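Local atomic coordinates of protein translation elongation factor 1A (Methanosarcina mazei, PDB entry 3WND), a protein that binds GDP and, in its GTP-bound form, cysteinyl-tRNA(Cys), and probably acts as an elongation factor in protein synthesis. Residues C151-T156 and P163-D168; I86-I91 and I116-R121; R60-V65 and A172-V177. All blocks are in the same frame, centred on the assembly; numbering follows the deposited sequence.

Interaction 1: C151-T156 and P163-D168; sequences CISLNT and PFEGVD
Asn155 and Phe164 pull the two ends of this turn together. The side-chain oxygen OD1 of Asn155 accepts the backbone N-H of Phe164 (Asn155 OD1 to Phe164 N 2.9 Å), the donor standing 34° off the amide plane, while Asn155 N gives its hydrogen to Glu165 O at 3.1 Å. One residue thus grips the 163-168 segment twice, through its backbone N-H and its side-chain oxygen. The CG of Asn155 lies between its backbone N and carbonyl carbon (chi1 64°), which swings the amide across to residues 163-165. Next to it the Phe164 ring lies face-on against the backbone of Thr156, whose CA sits 3.8 Å from the ring centroid in a CH-pi contact. The carbonyl Asn155 O has no conventional partner in the model, though Phe164 CA points a hydrogen at it from 3.2 Å and Val167 CG2 also touches it.

Gly166 meets the strand end at 151-153, its CA 3.4 Å from Ser153 O. Its positive phi favours glycine, and a CB would run into Ser153 O and Leu154 CB, so a residue without a side chain suits this N-cap position of helix 167-187. A water bridges Ser153 OG and Glu165 OE2. Farther out, Asn155 ND2 is tied to Asn162 O and Ser122 OG, and Asn155 OD1 also accepts from Asn157 N. Ser122 OG binds Glu165 OE2 as well, so the same hydroxyl steadies both segments. The side chain of Asn155 also touches Asp123, which binds GDP in another structure of this protein, as does Thr156. A loop between the final strand and the final helix of the nucleotide-binding domain, bordering the nucleotide pocket, is the place of the G5 region in translational GTPases.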
ATOM      1  N   CYS A 151      15.218  13.362  -0.497  1.00 15.21           N
ATOM      2  CA  CYS A 151      14.257  14.474  -0.556  1.00 15.75           C
ATOM      3  C   CYS A 151      14.565  15.240  -1.856  1.00 15.73           C
ATOM      4  O   CYS A 151      15.678  15.743  -2.089  1.00 17.99           O
ATOM      5  CB  CYS A 151      14.410  15.415   0.615  1.00 20.34           C
ATOM      6  SG  CYS A 151      14.227  14.456   2.121  1.00 26.41           S
ATOM      7  N   ILE A 152      13.558  15.306  -2.711  1.00 14.38           N
ATOM      8  CA  ILE A 152      13.691  15.944  -4.015  1.00 14.00           C
ATOM      9  C   ILE A 152      12.751  17.119  -4.074  1.00 11.97           C
ATOM     10  O   ILE A 152      11.514  16.940  -3.972  1.00 13.07           O
ATOM     11  CB  ILE A 152      13.317  14.911  -5.151  1.00 14.47           C
ATOM     12  CG1 ILE A 152      14.402  13.763  -5.074  1.00 18.32           C
ATOM     13  CG2 ILE A 152      13.448  15.624  -6.538  1.00 16.01           C
ATOM     14  CD1 ILE A 152      14.113  12.637  -5.995  1.00 20.88           C
ATOM     15  N   SER A 153      13.289  18.315  -4.275  1.00 14.07           N
ATOM     16  CA  SER A 153      12.425  19.506  -4.374  1.00 13.26           C
ATOM     17  C   SER A 153      11.871  19.589  -5.826  1.00 14.22           C
ATOM     18  O   SER A 153      12.663  19.480  -6.800  1.00 16.05           O
ATOM     19  CB  SER A 153      13.348  20.716  -4.161  1.00 14.47           C
ATOM     20  OG  SER A 153      12.599  21.903  -4.330  1.00 15.06           O
ATOM     21  N   LEU A 154      10.584  19.822  -5.970  1.00 12.26           N
ATOM     22  CA  LEU A 154       9.978  19.810  -7.331  1.00 11.83           C
ATOM     23  C   LEU A 154       8.703  20.627  -7.372  1.00 10.96           C
ATOM     24  O   LEU A 154       8.163  20.998  -6.335  1.00 13.62           O
ATOM     25  CB  LEU A 154       9.674  18.322  -7.752  1.00 16.14           C
ATOM     26  CG  LEU A 154       8.644  17.518  -6.900  1.00 14.82           C
ATOM     27  CD1 LEU A 154       7.221  17.839  -7.295  1.00 17.41           C
ATOM     28  CD2 LEU A 154       8.909  15.992  -7.107  1.00 16.41           C
ATOM     29  N   ASN A 155       8.202  20.911  -8.591  1.00 12.79           N
ATOM     30  CA  ASN A 155       6.851  21.422  -8.700  1.00 17.31           C
ATOM     31  C   ASN A 155       6.294  20.828 -10.029  1.00 14.25           C
ATOM     32  O   ASN A 155       7.052  20.260 -10.817  1.00 13.88           O
ATOM     33  CB  ASN A 155       6.846  23.018  -8.760  1.00 16.12           C
ATOM     34  CG  ASN A 155       7.555  23.565 -10.012  1.00 14.67           C
ATOM     35  OD1 ASN A 155       7.036  23.400 -11.151  1.00 15.62           O
ATOM     36  ND2 ASN A 155       8.732  24.230  -9.846  1.00 15.11           N
ATOM     37  N   THR A 156       5.013  20.942 -10.162  1.00 14.64           N
ATOM     38  CA  THR A 156       4.301  20.520 -11.353  1.00 13.36           C
ATOM     39  C   THR A 156       3.548  21.749 -11.921  1.00 16.77           C
ATOM     40  O   THR A 156       2.364  21.642 -12.370  1.00 17.47           O
ATOM     41  CB  THR A 156       3.378  19.330 -11.114  1.00 15.93           C
ATOM     42  OG1 THR A 156       2.506  19.688 -10.050  1.00 16.69           O
ATOM     43  CG2 THR A 156       4.217  18.056 -10.803  1.00 15.80           C
ATOM     44  N   PRO A 163       9.885  25.607 -14.333  1.00 20.77           N
ATOM     45  CA  PRO A 163       8.676  24.757 -14.413  1.00 16.01           C
ATOM     46  C   PRO A 163       9.067  23.317 -14.412  1.00 15.61           C
ATOM     47  O   PRO A 163       9.980  22.904 -15.100  1.00 20.06           O
ATOM     48  CB  PRO A 163       8.061  25.130 -15.808  1.00 20.18           C
ATOM     49  CG  PRO A 163       9.285  25.584 -16.594  1.00 22.74           C
ATOM     50  CD  PRO A 163      10.120  26.304 -15.591  1.00 23.67           C
ATOM     51  N   PHE A 164       8.330  22.546 -13.597  1.00 14.00           N
ATOM     52  CA  PHE A 164       8.604  21.111 -13.477  1.00 14.97           C
ATOM     53  C   PHE A 164      10.031  20.789 -13.058  1.00 15.24           C
ATOM     54  O   PHE A 164      10.487  19.650 -13.207  1.00 18.20           O
ATOM     55  CB  PHE A 164       8.213  20.382 -14.818  1.00 15.11           C
ATOM     56  CG  PHE A 164       6.754  20.091 -14.859  1.00 16.59           C
ATOM     57  CD1 PHE A 164       5.834  21.129 -15.137  1.00 16.06           C
ATOM     58  CD2 PHE A 164       6.253  18.747 -14.665  1.00 15.07           C
ATOM     59  CE1 PHE A 164       4.425  20.892 -15.097  1.00 15.58           C
ATOM     60  CE2 PHE A 164       4.870  18.513 -14.734  1.00 21.27           C
ATOM     61  CZ  PHE A 164       3.963  19.541 -14.990  1.00 21.21           C
ATOM     62  N   GLU A 165      10.684  21.740 -12.326  1.00 16.58           N
ATOM     63  CA  GLU A 165      11.961  21.388 -11.787  1.00 19.28           C
ATOM     64  C   GLU A 165      11.744  20.212 -10.833  1.00 16.88           C
ATOM     65  O   GLU A 165      10.667  20.010 -10.198  1.00 16.29           O
ATOM     66  CB  GLU A 165      12.686  22.575 -11.156  1.00 24.31           C
ATOM     67  CG  GLU A 165      12.032  23.032  -9.927  1.00 23.13           C
ATOM     68  CD  GLU A 165      12.902  23.994  -9.103  1.00 28.23           C
ATOM     69  OE1 GLU A 165      14.038  24.419  -9.465  1.00 27.05           O
ATOM     70  OE2 GLU A 165      12.360  24.353  -8.067  1.00 24.81           O
ATOM     71  N   GLY A 166      12.759  19.404 -10.804  1.00 15.38           N
ATOM     72  CA  GLY A 166      12.837  18.194  -9.967  1.00 14.89           C
ATOM     73  C   GLY A 166      11.997  16.989 -10.400  1.00 15.12           C
ATOM     74  O   GLY A 166      12.228  15.880  -9.875  1.00 15.61           O
ATOM     75  N   VAL A 167      11.092  17.137 -11.379  1.00 15.37           N
ATOM     76  CA  VAL A 167      10.242  16.016 -11.759  1.00 17.26           C
ATOM     77  C   VAL A 167      11.113  14.978 -12.485  1.00 16.93           C
ATOM     78  O   VAL A 167      11.020  13.794 -12.226  1.00 17.09           O
ATOM     79  CB  VAL A 167       9.078  16.467 -12.606  1.00 15.72           C
ATOM     80  CG1 VAL A 167       8.284  15.259 -13.125  1.00 14.59           C
ATOM     81  CG2 VAL A 167       8.121  17.337 -11.750  1.00 16.22           C
ATOM     82  N   ASP A 168      11.980  15.429 -13.409  1.00 15.06           N
ATOM     83  CA  ASP A 168      12.893  14.464 -14.051  1.00 18.22           C
ATOM     84  C   ASP A 168      13.710  13.690 -13.006  1.00 17.04           C
ATOM     85  O   ASP A 168      13.856  12.460 -13.111  1.00 18.88           O
ATOM     86  CB  ASP A 168      13.864  15.186 -15.021  1.00 22.43           C
ATOM     87  CG  ASP A 168      13.181  15.660 -16.244  1.00 23.33           C
ATOM     88  OD1 ASP A 168      12.038  15.210 -16.522  1.00 26.59           O
ATOM     89  OD2 ASP A 168      13.818  16.458 -16.925  1.00 32.46           O
TER
HETATM   90  O   HOH W   1      13.986  23.770  -5.761  1.00 22.44           O

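Interaction 2: I86-I91 and I116-R121; sequences IAVLCI and IIALTR
Leu89 is bonded twice to the strand at 116-119, through its N and its O: its N donates to Ile116 O at 2.9 Å, and Leu89 O accepts from Ala118 N at 2.8 Å. Bonds from Ile116 N to Ala87 O and from Ile91 N to Ala118 O continue this parallel pairing on either side, and the strands run at 28° to one another. They are the parallel neighbours of a beta-alpha-beta unit whose crossover carries helix 98-109. The side chains alternate between the two faces. On one, Val88 CG1 lies 3.7 Å from Ala118 CB; the small alanine suits this spot, for Leu154 also packs on it. The other face carries larger groups: the tip CD1 of Ile91 meets the Ile117 CG2 branch at 3.7 Å, and Leu119 CD2 lies near Ile91 CB. Having CG1 anti to the carbonyl carbon (chi1 -54°) directs the longer arm of Ile91 along the face to Ile117.

The pairing slackens where the second strand gives way to a loop. Thr120 N reaches Ile91 O only at 3.2 Å, from 53° above the carbonyl plane and thus off its lone pairs. A water donates to both Ile91 O and Thr120 O, bridging the two carbonyls here. The Thr120 methyl CG2 rests on Cys90 CB at 3.9 Å.

Every hydrogen bond between the segments joins backbone atoms; the hydroxyl of Thr120 turns outward to Ser32 O, in the loop that binds GDP in another structure of this protein. Cohesion thus rests on backbone hydrogen bonding and hydrocarbon packing, with polar groups appearing where the sheet approaches the nucleotide pocket.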
ATOM      1  N   ILE A  86       6.765   1.286  -3.704  1.00 13.10           N
ATOM      2  CA  ILE A  86       7.558   2.510  -3.505  1.00 13.22           C
ATOM      3  C   ILE A  86       6.578   3.561  -3.007  1.00 13.13           C
ATOM      4  O   ILE A  86       5.479   3.630  -3.551  1.00 14.83           O
ATOM      5  CB  ILE A  86       8.088   3.034  -4.868  1.00 14.92           C
ATOM      6  CG1 ILE A  86       9.065   2.006  -5.486  1.00 16.39           C
ATOM      7  CG2 ILE A  86       8.826   4.372  -4.661  1.00 16.22           C
ATOM      8  CD1 ILE A  86       9.509   2.314  -6.933  1.00 18.25           C
ATOM      9  N   ALA A  87       7.010   4.349  -1.997  1.00 11.19           N
ATOM     10  CA  ALA A  87       6.129   5.424  -1.466  1.00 12.34           C
ATOM     11  C   ALA A  87       6.753   6.733  -1.795  1.00 12.36           C
ATOM     12  O   ALA A  87       7.942   6.902  -1.563  1.00 13.59           O
ATOM     13  CB  ALA A  87       5.911   5.318   0.071  1.00 14.57           C
ATOM     14  N   VAL A  88       5.963   7.645  -2.346  1.00 11.28           N
ATOM     15  CA  VAL A  88       6.445   9.038  -2.507  1.00 11.08           C
ATOM     16  C   VAL A  88       5.607   9.893  -1.555  1.00 12.23           C
ATOM     17  O   VAL A  88       4.368   9.982  -1.709  1.00 12.24           O
ATOM     18  CB  VAL A  88       6.195   9.537  -3.931  1.00 10.17           C
ATOM     19  CG1 VAL A  88       6.543  11.061  -4.009  1.00 13.44           C
ATOM     20  CG2 VAL A  88       7.075   8.700  -4.883  1.00 14.30           C
ATOM     21  N   LEU A  89       6.269  10.404  -0.501  1.00 12.08           N
ATOM     22  CA  LEU A  89       5.597  11.205   0.555  1.00  9.88           C
ATOM     23  C   LEU A  89       5.742  12.656   0.174  1.00 12.14           C
ATOM     24  O   LEU A  89       6.894  13.142   0.059  1.00 12.29           O
ATOM     25  CB  LEU A  89       6.175  10.884   1.930  1.00 11.15           C
ATOM     26  CG  LEU A  89       5.762  11.823   3.034  1.00  9.60           C
ATOM     27  CD1 LEU A  89       4.194  11.755   3.232  1.00 11.51           C
ATOM     28  CD2 LEU A  89       6.530  11.442   4.312  1.00 12.40           C
ATOM     29  N   CYS A  90       4.628  13.288  -0.086  1.00 10.78           N
ATOM     30  CA  CYS A  90       4.662  14.705  -0.572  1.00 11.76           C
ATOM     31  C   CYS A  90       4.558  15.628   0.647  1.00 11.04           C
ATOM     32  O   CYS A  90       3.656  15.532   1.414  1.00 13.44           O
ATOM     33  CB  CYS A  90       3.442  14.927  -1.476  1.00 11.67           C
ATOM     34  SG  CYS A  90       3.543  14.004  -2.988  1.00 14.04           S
ATOM     35  N   ILE A  91       5.577  16.476   0.807  1.00 11.21           N
ATOM     36  CA  ILE A  91       5.559  17.452   1.897  1.00 13.12           C
ATOM     37  C   ILE A  91       5.713  18.838   1.241  1.00 12.73           C
ATOM     38  O   ILE A  91       6.800  19.136   0.703  1.00 12.65           O
ATOM     39  CB  ILE A  91       6.701  17.170   2.901  1.00 12.89           C
ATOM     40  CG1 ILE A  91       6.609  15.688   3.397  1.00 14.40           C
ATOM     41  CG2 ILE A  91       6.633  18.179   4.028  1.00 13.10           C
ATOM     42  CD1 ILE A  91       7.680  15.231   4.315  1.00 15.57           C
ATOM     43  N   ILE A 116      10.682   7.882  -1.295  1.00 11.80           N
ATOM     44  CA  ILE A 116      11.251   9.165  -1.691  1.00 12.37           C
ATOM     45  C   ILE A 116      10.344  10.222  -1.046  1.00 11.93           C
ATOM     46  O   ILE A 116       9.140  10.024  -0.926  1.00 12.70           O
ATOM     47  CB  ILE A 116      11.191   9.385  -3.225  1.00 13.30           C
ATOM     48  CG1 ILE A 116      11.804   8.185  -3.906  1.00 17.11           C
ATOM     49  CG2 ILE A 116      11.920  10.716  -3.612  1.00 19.64           C
ATOM     50  CD1 ILE A 116      11.521   8.150  -5.454  1.00 18.06           C
ATOM     51  N   ILE A 117      10.984  11.294  -0.537  1.00 12.59           N
ATOM     52  CA  ILE A 117      10.259  12.472  -0.103  1.00 12.51           C
ATOM     53  C   ILE A 117      10.189  13.469  -1.210  1.00 12.32           C
ATOM     54  O   ILE A 117      11.295  13.930  -1.642  1.00 12.92           O
ATOM     55  CB  ILE A 117      10.823  13.052   1.224  1.00 12.80           C
ATOM     56  CG1 ILE A 117      10.627  11.978   2.342  1.00 17.08           C
ATOM     57  CG2 ILE A 117      10.090  14.329   1.621  1.00 15.49           C
ATOM     58  CD1 ILE A 117      11.210  12.329   3.705  1.00 18.42           C
ATOM     59  N   ALA A 118       9.000  13.862  -1.660  1.00 11.76           N
ATOM     60  CA  ALA A 118       8.887  14.923  -2.658  1.00 11.54           C
ATOM     61  C   ALA A 118       8.563  16.217  -1.936  1.00 12.52           C
ATOM     62  O   ALA A 118       7.507  16.305  -1.285  1.00 10.12           O
ATOM     63  CB  ALA A 118       7.787  14.575  -3.640  1.00 13.97           C
ATOM     64  N   LEU A 119       9.466  17.185  -2.010  1.00 12.04           N
ATOM     65  CA  LEU A 119       9.266  18.466  -1.404  1.00 12.85           C
ATOM     66  C   LEU A 119       8.592  19.343  -2.481  1.00 12.10           C
ATOM     67  O   LEU A 119       9.218  19.932  -3.310  1.00 12.61           O
ATOM     68  CB  LEU A 119      10.591  19.096  -0.923  1.00 11.10           C
ATOM     69  CG  LEU A 119      11.259  18.364   0.241  1.00 14.21           C
ATOM     70  CD1 LEU A 119      12.570  19.107   0.686  1.00 17.80           C
ATOM     71  CD2 LEU A 119      10.273  18.098   1.381  1.00 15.58           C
ATOM     72  N   THR A 120       7.261  19.272  -2.477  1.00 12.17           N
ATOM     73  CA  THR A 120       6.484  19.779  -3.606  1.00 12.58           C
ATOM     74  C   THR A 120       6.397  21.326  -3.565  1.00 12.33           C
ATOM     75  O   THR A 120       6.794  22.011  -2.593  1.00 11.93           O
ATOM     76  CB  THR A 120       5.042  19.209  -3.523  1.00 14.43           C
ATOM     77  OG1 THR A 120       4.571  19.400  -2.200  1.00 14.48           O
ATOM     78  CG2 THR A 120       5.073  17.676  -3.785  1.00 12.76           C
ATOM     79  N   ARG A 121       5.772  21.891  -4.612  1.00 12.17           N
ATOM     80  CA  ARG A 121       5.475  23.340  -4.631  1.00 13.88           C
ATOM     81  C   ARG A 121       6.747  24.128  -4.546  1.00 13.53           C
ATOM     82  O   ARG A 121       6.745  25.213  -3.936  1.00 13.86           O
ATOM     83  CB  ARG A 121       4.375  23.758  -3.604  1.00 16.59           C
ATOM     84  CG  ARG A 121       3.109  22.940  -3.798  1.00 20.36           C
ATOM     85  CD  ARG A 121       2.125  23.141  -2.713  1.00 28.77           C
ATOM     86  NE  ARG A 121       1.511  24.442  -2.761  1.00 36.20           N
ATOM     87  CZ  ARG A 121       0.799  24.949  -1.738  1.00 50.13           C
ATOM     88  NH1 ARG A 121       0.645  24.279  -0.535  1.00 38.62           N
ATOM     89  NH2 ARG A 121       0.260  26.160  -1.896  1.00 52.42           N
TER
HETATM   90  O   HOH W   2       8.057  21.371  -0.163  1.00 12.73           O

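Interaction 3: R60-V65 and A172-V177; sequences RNMVFV and ARINEV
Asn175, with the largest surface buried here, presents its amide oxygen to Arg60: NH1 of Arg60 lies 2.8 Å from Asn175 OD1. The bond is well formed at both ends, for the donor falls in the amide plane on a lone pair, and OD1 sits at the edge of the guanidinium, close to its plane. The two planes are nonetheless 53° apart. The Asn175 backbone O lies over one face of the same guanidinium, offset toward its rim. On its far side, Asn175 ND2 is tied to Lys171 O one helical turn back, which fixes which end of the amide faces the arginine. The arm of Arg60 runs extended from CG to NE, long enough to cross from the start of strand 61-66 to the helix, where NE forms a salt bridge with Glu182.

Met62 is the flexible filler beneath. Its chain bends at chi2 (-144°), bringing the methyl CE to 3.3 Å from Asn175 OD1 and 3.8 Å from Ile174 CG2. An unbranched thioether can fit between a polar amide and a branched aliphatic group. Ile174 faces the sheet: while CG2 takes Met62, its CD1 meets the edge of the Phe64 ring, 4.1 Å from CE2. With an alanine in place of Arg60, Asn175 OD1 would probably lose its guanidinium partner and Glu182 its opposite charge.

Strand 61-65 and helix 172-177 cross at 114°, their axes 11.6 Å apart, so side chains alone bridge the gap. Phe64 and Ile174 both rest on Val24 of the adjoining strand 21-28, and helix 167-187 thus lies across one face of the mixed sheet, while Met62 bonds by its backbone to Asn55 of the antiparallel strand 51-55.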
ATOM      1  N   ARG A  60       8.738   1.213 -17.979  1.00 23.16           N
ATOM      2  CA  ARG A  60       8.115   0.288 -16.953  1.00 22.45           C
ATOM      3  C   ARG A  60       6.694   0.443 -17.006  1.00 26.72           C
ATOM      4  O   ARG A  60       6.192   1.549 -17.287  1.00 32.30           O
ATOM      5  CB  ARG A  60       8.603   0.637 -15.539  1.00 28.86           C
ATOM      6  CG  ARG A  60      10.050   0.375 -15.313  1.00 26.25           C
ATOM      7  CD  ARG A  60      10.440   0.497 -13.820  1.00 24.38           C
ATOM      8  NE  ARG A  60      11.593  -0.408 -13.674  1.00 28.34           N
ATOM      9  CZ  ARG A  60      12.836  -0.121 -14.083  1.00 27.50           C
ATOM     10  NH1 ARG A  60      13.137   1.104 -14.544  1.00 26.34           N
ATOM     11  NH2 ARG A  60      13.796  -1.043 -13.938  1.00 29.09           N
ATOM     12  N   ASN A  61       5.984  -0.630 -16.720  1.00 19.95           N
ATOM     13  CA  ASN A  61       4.579  -0.565 -16.481  1.00 22.82           C
ATOM     14  C   ASN A  61       4.495   0.063 -15.111  1.00 21.64           C
ATOM     15  O   ASN A  61       4.770  -0.555 -14.103  1.00 25.89           O
ATOM     16  CB  ASN A  61       4.038  -1.973 -16.522  1.00 26.02           C
ATOM     17  CG  ASN A  61       3.999  -2.540 -17.928  1.00 29.29           C
ATOM     18  OD1 ASN A  61       4.093  -1.785 -18.886  1.00 36.38           O
ATOM     19  ND2 ASN A  61       3.798  -3.887 -18.055  1.00 56.81           N
ATOM     20  N   MET A  62       4.264   1.369 -15.076  1.00 21.39           N
ATOM     21  CA  MET A  62       4.220   2.113 -13.777  1.00 21.54           C
ATOM     22  C   MET A  62       2.776   2.371 -13.465  1.00 19.31           C
ATOM     23  O   MET A  62       1.953   2.727 -14.380  1.00 20.79           O
ATOM     24  CB  MET A  62       4.958   3.434 -13.865  1.00 21.93           C
ATOM     25  CG  MET A  62       6.397   3.268 -14.096  1.00 27.10           C
ATOM     26  SD  MET A  62       7.217   4.560 -13.170  1.00 36.95           S
ATOM     27  CE  MET A  62       8.896   3.905 -13.258  1.00 44.46           C
ATOM     28  N   VAL A  63       2.407   2.162 -12.214  1.00 16.83           N
ATOM     29  CA  VAL A  63       1.110   2.563 -11.736  1.00 18.35           C
ATOM     30  C   VAL A  63       1.374   3.455 -10.524  1.00 22.13           C
ATOM     31  O   VAL A  63       2.107   3.049  -9.587  1.00 23.96           O
ATOM     32  CB  VAL A  63       0.228   1.373 -11.350  1.00 19.47           C
ATOM     33  CG1 VAL A  63      -1.126   1.829 -10.781  1.00 21.47           C
ATOM     34  CG2 VAL A  63       0.109   0.449 -12.586  1.00 24.37           C
ATOM     35  N   PHE A  64       0.812   4.673 -10.589  1.00 16.00           N
ATOM     36  CA  PHE A  64       0.888   5.617  -9.430  1.00 16.55           C
ATOM     37  C   PHE A  64      -0.448   5.682  -8.775  1.00 19.07           C
ATOM     38  O   PHE A  64      -1.439   5.986  -9.391  1.00 23.73           O
ATOM     39  CB  PHE A  64       1.321   7.026  -9.901  1.00 16.21           C
ATOM     40  CG  PHE A  64       2.588   7.019 -10.638  1.00 16.62           C
ATOM     41  CD1 PHE A  64       2.601   6.897 -12.023  1.00 18.64           C
ATOM     42  CD2 PHE A  64       3.764   7.147  -9.954  1.00 16.80           C
ATOM     43  CE1 PHE A  64       3.816   6.845 -12.685  1.00 18.42           C
ATOM     44  CE2 PHE A  64       4.982   7.171 -10.637  1.00 20.70           C
ATOM     45  CZ  PHE A  64       4.994   7.017 -12.026  1.00 21.66           C
ATOM     46  N   VAL A  65      -0.488   5.421  -7.484  1.00 13.49           N
ATOM     47  CA  VAL A  65      -1.765   5.365  -6.817  1.00 14.94           C
ATOM     48  C   VAL A  65      -1.829   6.574  -5.915  1.00 18.84           C
ATOM     49  O   VAL A  65      -1.007   6.758  -4.972  1.00 19.55           O
ATOM     50  CB  VAL A  65      -1.825   4.079  -5.983  1.00 18.74           C
ATOM     51  CG1 VAL A  65      -3.161   4.039  -5.285  1.00 22.97           C
ATOM     52  CG2 VAL A  65      -1.545   2.907  -6.897  1.00 22.34           C
ATOM     53  N   ALA A 172      13.768   9.713 -12.221  1.00 16.79           N
ATOM     54  CA  ALA A 172      14.978   8.936 -12.303  1.00 18.75           C
ATOM     55  C   ALA A 172      15.209   8.168 -11.028  1.00 21.75           C
ATOM     56  O   ALA A 172      15.573   6.989 -11.080  1.00 21.80           O
ATOM     57  CB  ALA A 172      16.155   9.918 -12.537  1.00 18.07           C
ATOM     58  N   ARG A 173      14.945   8.818  -9.863  1.00 15.63           N
ATOM     59  CA  ARG A 173      15.044   8.060  -8.587  1.00 18.81           C
ATOM     60  C   ARG A 173      13.980   6.924  -8.492  1.00 19.49           C
ATOM     61  O   ARG A 173      14.254   5.853  -7.972  1.00 17.48           O
ATOM     62  CB  ARG A 173      14.914   9.067  -7.406  1.00 16.82           C
ATOM     63  CG  ARG A 173      14.995   8.385  -6.055  1.00 23.55           C
ATOM     64  CD  ARG A 173      16.265   7.561  -5.947  1.00 25.25           C
ATOM     65  NE  ARG A 173      16.389   6.919  -4.654  1.00 23.50           N
ATOM     66  CZ  ARG A 173      17.315   5.988  -4.437  1.00 33.64           C
ATOM     67  NH1 ARG A 173      18.130   5.652  -5.458  1.00 32.95           N
ATOM     68  NH2 ARG A 173      17.414   5.392  -3.241  1.00 35.18           N
ATOM     69  N   ILE A 174      12.769   7.184  -8.915  1.00 19.38           N
ATOM     70  CA  ILE A 174      11.683   6.092  -8.912  1.00 17.14           C
ATOM     71  C   ILE A 174      12.220   4.934  -9.771  1.00 19.71           C
ATOM     72  O   ILE A 174      12.136   3.801  -9.375  1.00 19.21           O
ATOM     73  CB  ILE A 174      10.394   6.603  -9.533  1.00 16.52           C
ATOM     74  CG1 ILE A 174       9.785   7.609  -8.502  1.00 16.87           C
ATOM     75  CG2 ILE A 174       9.382   5.471  -9.818  1.00 17.30           C
ATOM     76  CD1 ILE A 174       8.603   8.347  -9.078  1.00 17.96           C
ATOM     77  N   ASN A 175      12.796   5.223 -10.943  1.00 17.99           N
ATOM     78  CA  ASN A 175      13.294   4.087 -11.755  1.00 21.07           C
ATOM     79  C   ASN A 175      14.477   3.348 -11.089  1.00 22.21           C
ATOM     80  O   ASN A 175      14.562   2.126 -11.235  1.00 20.06           O
ATOM     81  CB  ASN A 175      13.709   4.592 -13.163  1.00 19.94           C
ATOM     82  CG  ASN A 175      12.463   4.665 -14.101  1.00 27.68           C
ATOM     83  OD1 ASN A 175      11.925   3.613 -14.567  1.00 30.87           O
ATOM     84  ND2 ASN A 175      12.009   5.864 -14.405  1.00 22.46           N
ATOM     85  N   GLU A 176      15.411   4.072 -10.444  1.00 19.75           N
ATOM     86  CA  GLU A 176      16.494   3.422  -9.704  1.00 21.56           C
ATOM     87  C   GLU A 176      15.923   2.491  -8.618  1.00 17.82           C
ATOM     88  O   GLU A 176      16.377   1.320  -8.497  1.00 19.18           O
ATOM     89  CB  GLU A 176      17.481   4.420  -9.059  1.00 25.04           C
ATOM     90  CG  GLU A 176      18.328   5.140 -10.044  1.00 34.86           C
ATOM     91  CD  GLU A 176      19.129   6.257  -9.333  1.00 44.12           C
ATOM     92  OE1 GLU A 176      18.923   6.481  -8.076  1.00 35.71           O
ATOM     93  OE2 GLU A 176      19.937   6.917 -10.036  1.00 65.56           O
ATOM     94  N   VAL A 177      14.984   2.982  -7.823  1.00 16.97           N
ATOM     95  CA  VAL A 177      14.401   2.177  -6.741  1.00 18.01           C
ATOM     96  C   VAL A 177      13.644   1.028  -7.380  1.00 19.58           C
ATOM     97  O   VAL A 177      13.673  -0.146  -6.882  1.00 23.01           O
ATOM     98  CB  VAL A 177      13.482   3.037  -5.795  1.00 20.37           C
ATOM     99  CG1 VAL A 177      12.882   2.177  -4.733  1.00 26.04           C
ATOM    100  CG2 VAL A 177      14.259   4.156  -5.051  1.00 24.18           C
TER

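In the fold
All three contacts belong to the nucleotide-binding domain, whose seven-stranded mixed sheet supplies one strand to interactions 1 and 3 and two to interaction 2. Interactions 1 and 2 lie about 10 Å apart, centre to centre, and meet where strand 150-153, at the sheet edge, pairs with strand 115-119. The centre of interaction 3 is about 15 Å from that of interaction 1 and about 13 Å from that of interaction 2. Helix 167-187 serves interactions 1 and 3, and its Arg173 and Ile174 pack on Ile116 of interaction 2. Along the chain, interaction 2 closes before interaction 1 opens, and both fall between the halves of interaction 3. The helix thus joins an early strand to the late ones, with the GDP-binding loops near interactions 1 and 2.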